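Local coordinates for SH3 domain-containing protein (PDB 4NQI) that remodels membranes through its inverse BAR (I-BAR) domain, the part modelled here, to control osmoregulation, phagocytosis and cytokinesis, and probably binds phosphatidylinositol lipids, at residues K97-N101 / E102-P106; N175-R178 / D179-M183. All coordinates share one frame; numbering follows the deposited sequence.

Contact 1. Residues K97-N101 / E102-P106; sequences KVLLN and EFITP
The carbonyl oxygen of Leu100 is gripped twice by Thr105. Thr105 N donates to Leu100 O at 3.1 Å and almost straight (N-H...O 173°), while the hydroxyl Thr105 OG1 gives it a second bond of 3.2 Å from above the carbonyl plane. Thr105 can do this because OG1 sits beside its own backbone N (chi1 -48°), so the hydroxyl leans back over the preceding turn. Both bonds reach five residues back, and so does the bond from Ile104 N to Leu99 O at 3.0 Å: the helix widens here into a pi-type turn (a pi-bulge). Just before the widening the spacing is still the ordinary four, with Glu102 N bonded to Val98 O at 2.7 Å. Leu99 O stands at the changeover and also takes a weak bond from Phe103 N. Next after Thr105 comes Pro106, which has no N-H to offer; its ring carbon CG lies 3.1 Å from Asn101 O, and the helix kinks. Side chains fill in round the wide turn. Ile104 CG2 meets Leu100 CD1 at 4.0 Å, and Ile104 CD1 reaches across to the CG of Leu99. Leu99 and Phe103 run side by side, methyl CD1 touching ring atom CD2 at 3.9 Å. With an alanine at Ile104, both CG2 and CD1 are gone, which would probably leave Leu100 CD1 and Leu99 CG without their apolar partner and a gap beside the wide turn. All of this belongs to helix 72-140. Leu100 and Ile104 pack on Gln46 and Ile39 of helix 15-64, whereas Val98 and Pro106 touch helix 152-224, whose Phe195 meets the Phe103 ring edge-to-face.

Contact 2. Residues N175-R178 / D179-M183; sequences NKLR and DVVLM
Leu177 and Val181, one turn apart on the same helix, lie side by side and point the same way, Leu177 CD1 touching Val181 CG2 at 3.8 Å. Beside them Val180 is packed closely against the backbone: its CG1 stands between its own backbone N and carbonyl carbon (chi1 69°), which brings that methyl within 3.3 Å of Leu177 O. The backbone beneath is regular alpha-helix, Val181 N bonding to Leu177 O at 3.0 Å and Leu182 N to Arg178 O at 2.9 Å. This is a stretch of helix 152-224 in the antiparallel helical bundle of the I-BAR dimer. Val180 packs on Thr23 and Ile24 of helix 15-64 and on Phe121 of helix 72-140, while Leu177 and Val181 meet Ile238 and Leu230 of the second subunit. Toward Asn175 and Asp179 the contact opens to solvent. Asp179 swings its carboxylate back beside its own N (chi1 -71°), where both oxygens face Asn175 O as acceptor against acceptor; only Asp179 N bonds that carbonyl, at 3.0 Å. Two charges find partners beyond the segment. Lys176, though buried, keeps NZ 6.2 Å from Asp179 OD2 and makes its salt bridge with Asp128 of helix 72-140. Arg178, extended from CG to NE, carries its guanidinium to a salt bridge with Glu235 of the second subunit.

In the fold
Contacts 1 and 2 come in series along the chain, on two long helices that follow one another: contact 1 in helix 72-140, contact 2 in helix 152-224. Their centres lie 29 Å apart and their nearest atoms about 13 Å, so they do not touch, although both fall within the one IRSp53/MIM homology domain. Contact 1 sits near the middle of the chain, 8 Å from its centre, where a wide turn and a kink bend one rod of the bundle. Contact 2, 24 Å from that centre, is regular helix and lies where this subunit meets its partner, which does not touch contact 1, consistent with the long dimer of I-BAR domains that remodel membranes.

Contact 1. Residues K97-N101 / E102-P106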
# COMPACT_ATOMS: atom_id res chain seq x y z
N LYS B 97 -7.04 8.45 5.06
CA LYS B 97 -7.77 9.65 5.47
C LYS B 97 -7.95 10.62 4.30
O LYS B 97 -9.00 11.26 4.19
CB LYS B 97 -7.03 10.35 6.61
CG LYS B 97 -6.84 9.53 7.88
CD LYS B 97 -8.09 9.53 8.75
CE LYS B 97 -7.75 9.72 10.23
NZ LYS B 97 -6.86 8.65 10.76
N VAL B 98 -6.93 10.73 3.46
CA VAL B 98 -6.98 11.60 2.28
C VAL B 98 -8.05 11.12 1.30
O VAL B 98 -8.84 11.92 0.79
CB VAL B 98 -5.61 11.68 1.57
CG1 VAL B 98 -5.75 12.30 0.18
CG2 VAL B 98 -4.62 12.48 2.41
N LEU B 99 -8.08 9.82 1.04
CA LEU B 99 -9.09 9.22 0.18
C LEU B 99 -10.49 9.50 0.72
O LEU B 99 -11.43 9.72 -0.05
CB LEU B 99 -8.87 7.71 0.06
CG LEU B 99 -9.85 6.94 -0.83
CD1 LEU B 99 -9.75 7.41 -2.27
CD2 LEU B 99 -9.63 5.44 -0.74
N LEU B 100 -10.63 9.49 2.04
CA LEU B 100 -11.91 9.75 2.69
C LEU B 100 -12.27 11.24 2.65
O LEU B 100 -13.40 11.60 2.32
CB LEU B 100 -11.89 9.26 4.14
CG LEU B 100 -13.18 9.50 4.94
CD1 LEU B 100 -14.31 8.66 4.39
CD2 LEU B 100 -12.98 9.23 6.43
N ASN B 101 -11.31 12.09 3.01
CA ASN B 101 -11.56 13.53 3.14
C ASN B 101 -11.52 14.29 1.82
O ASN B 101 -12.24 15.28 1.65
CB ASN B 101 -10.56 14.15 4.12
CG ASN B 101 -10.68 13.59 5.53
OD1 ASN B 101 -11.78 13.27 5.98
ND2 ASN B 101 -9.56 13.48 6.22
N GLU B 102 -10.68 13.85 0.89
CA GLU B 102 -10.45 14.57 -0.36
C GLU B 102 -11.22 14.01 -1.55
O GLU B 102 -11.40 14.70 -2.56
CB GLU B 102 -8.95 14.63 -0.68
CG GLU B 102 -8.07 15.16 0.44
CD GLU B 102 -8.08 16.67 0.53
OE1 GLU B 102 -8.77 17.32 -0.29
OE2 GLU B 102 -7.39 17.22 1.42
N PHE B 103 -11.66 12.75 -1.46
CA PHE B 103 -12.46 12.15 -2.53
C PHE B 103 -13.87 11.73 -2.11
O PHE B 103 -14.86 12.27 -2.61
CB PHE B 103 -11.74 10.95 -3.15
CG PHE B 103 -12.59 10.19 -4.14
CD1 PHE B 103 -13.00 10.79 -5.32
CD2 PHE B 103 -12.99 8.89 -3.88
CE1 PHE B 103 -13.79 10.10 -6.23
CE2 PHE B 103 -13.77 8.19 -4.78
CZ PHE B 103 -14.18 8.80 -5.96
N ILE B 104 -13.95 10.75 -1.21
CA ILE B 104 -15.22 10.12 -0.82
C ILE B 104 -16.30 11.12 -0.40
O ILE B 104 -17.37 11.17 -1.01
CB ILE B 104 -15.00 9.06 0.28
CG1 ILE B 104 -14.26 7.85 -0.30
CG2 ILE B 104 -16.33 8.63 0.88
CD1 ILE B 104 -13.69 6.93 0.75
N THR B 105 -16.03 11.89 0.65
CA THR B 105 -17.00 12.88 1.13
C THR B 105 -17.28 14.03 0.13
O THR B 105 -18.44 14.37 -0.09
CB THR B 105 -16.61 13.44 2.53
OG1 THR B 105 -16.27 12.36 3.41
CG2 THR B 105 -17.75 14.24 3.13
N PRO B 106 -16.23 14.62 -0.47
CA PRO B 106 -16.53 15.70 -1.42
C PRO B 106 -17.23 15.25 -2.71
O PRO B 106 -18.01 16.04 -3.26
CB PRO B 106 -15.14 16.26 -1.76
CG PRO B 106 -14.29 15.88 -0.62
CD PRO B 106 -14.79 14.54 -0.19

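Contact 2. Residues N175-R178 / D179-M183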
# COMPACT_ATOMS: atom_id res chain seq x y z
N ASN B 175 -26.71 25.58 -28.65
CA ASN B 175 -26.23 26.15 -27.39
C ASN B 175 -26.49 25.21 -26.21
O ASN B 175 -25.64 25.05 -25.34
CB ASN B 175 -26.89 27.51 -27.13
CG ASN B 175 -26.25 28.64 -27.93
OD1 ASN B 175 -25.07 28.58 -28.28
ND2 ASN B 175 -27.03 29.68 -28.21
N LYS B 176 -27.67 24.61 -26.20
CA LYS B 176 -28.06 23.68 -25.15
C LYS B 176 -27.27 22.37 -25.23
O LYS B 176 -27.11 21.68 -24.22
CB LYS B 176 -29.55 23.37 -25.22
CG LYS B 176 -30.46 24.54 -24.85
CD LYS B 176 -30.07 25.13 -23.50
CE LYS B 176 -31.12 26.10 -23.00
NZ LYS B 176 -32.45 25.45 -22.94
N LEU B 177 -26.79 22.03 -26.42
CA LEU B 177 -25.95 20.85 -26.59
C LEU B 177 -24.57 21.07 -25.97
O LEU B 177 -24.07 20.22 -25.23
CB LEU B 177 -25.81 20.47 -28.06
CG LEU B 177 -24.84 19.31 -28.33
CD1 LEU B 177 -25.31 18.05 -27.62
CD2 LEU B 177 -24.68 19.06 -29.82
N ARG B 178 -23.97 22.22 -26.28
CA ARG B 178 -22.71 22.63 -25.68
C ARG B 178 -22.83 22.64 -24.16
O ARG B 178 -22.00 22.06 -23.46
CB ARG B 178 -22.33 24.04 -26.13
CG ARG B 178 -21.69 24.14 -27.49
CD ARG B 178 -21.07 25.52 -27.70
NE ARG B 178 -20.20 25.57 -28.87
CZ ARG B 178 -20.64 25.79 -30.11
NH1 ARG B 178 -21.93 25.97 -30.34
NH2 ARG B 178 -19.78 25.82 -31.12
N ASP B 179 -23.88 23.30 -23.67
CA ASP B 179 -24.10 23.48 -22.24
C ASP B 179 -24.10 22.17 -21.47
O ASP B 179 -23.50 22.07 -20.40
CB ASP B 179 -25.40 24.24 -21.99
CG ASP B 179 -25.32 25.71 -22.40
OD1 ASP B 179 -24.19 26.20 -22.60
OD2 ASP B 179 -26.38 26.36 -22.50
N VAL B 180 -24.75 21.15 -22.02
CA VAL B 180 -24.87 19.86 -21.34
C VAL B 180 -23.63 18.97 -21.51
O VAL B 180 -23.22 18.30 -20.56
CB VAL B 180 -26.16 19.11 -21.73
CG1 VAL B 180 -26.11 18.64 -23.18
CG2 VAL B 180 -26.41 17.93 -20.80
N VAL B 181 -23.02 18.98 -22.69
CA VAL B 181 -21.79 18.22 -22.93
C VAL B 181 -20.68 18.73 -22.01
O VAL B 181 -19.88 17.95 -21.48
CB VAL B 181 -21.34 18.28 -24.41
CG1 VAL B 181 -19.96 17.67 -24.59
CG2 VAL B 181 -22.34 17.56 -25.30
N LEU B 182 -20.65 20.04 -21.81
CA LEU B 182 -19.66 20.66 -20.93
C LEU B 182 -20.00 20.43 -19.45
O LEU B 182 -19.11 20.42 -18.61
CB LEU B 182 -19.52 22.15 -21.23
CG LEU B 182 -18.92 22.50 -22.60
CD1 LEU B 182 -18.54 23.97 -22.69
CD2 LEU B 182 -17.73 21.61 -22.90
N MSE B 183 -21.28 20.25 -19.15
CA MSE B 183 -21.69 19.88 -17.79
C MSE B 183 -21.15 18.49 -17.43
O MSE B 183 -20.80 18.23 -16.28
CB MSE B 183 -23.22 19.89 -17.66
CG MSE B 183 -23.81 21.25 -17.34
SE MSE B 183 -25.76 21.20 -17.23
CE MSE B 183 -25.93 19.65 -16.05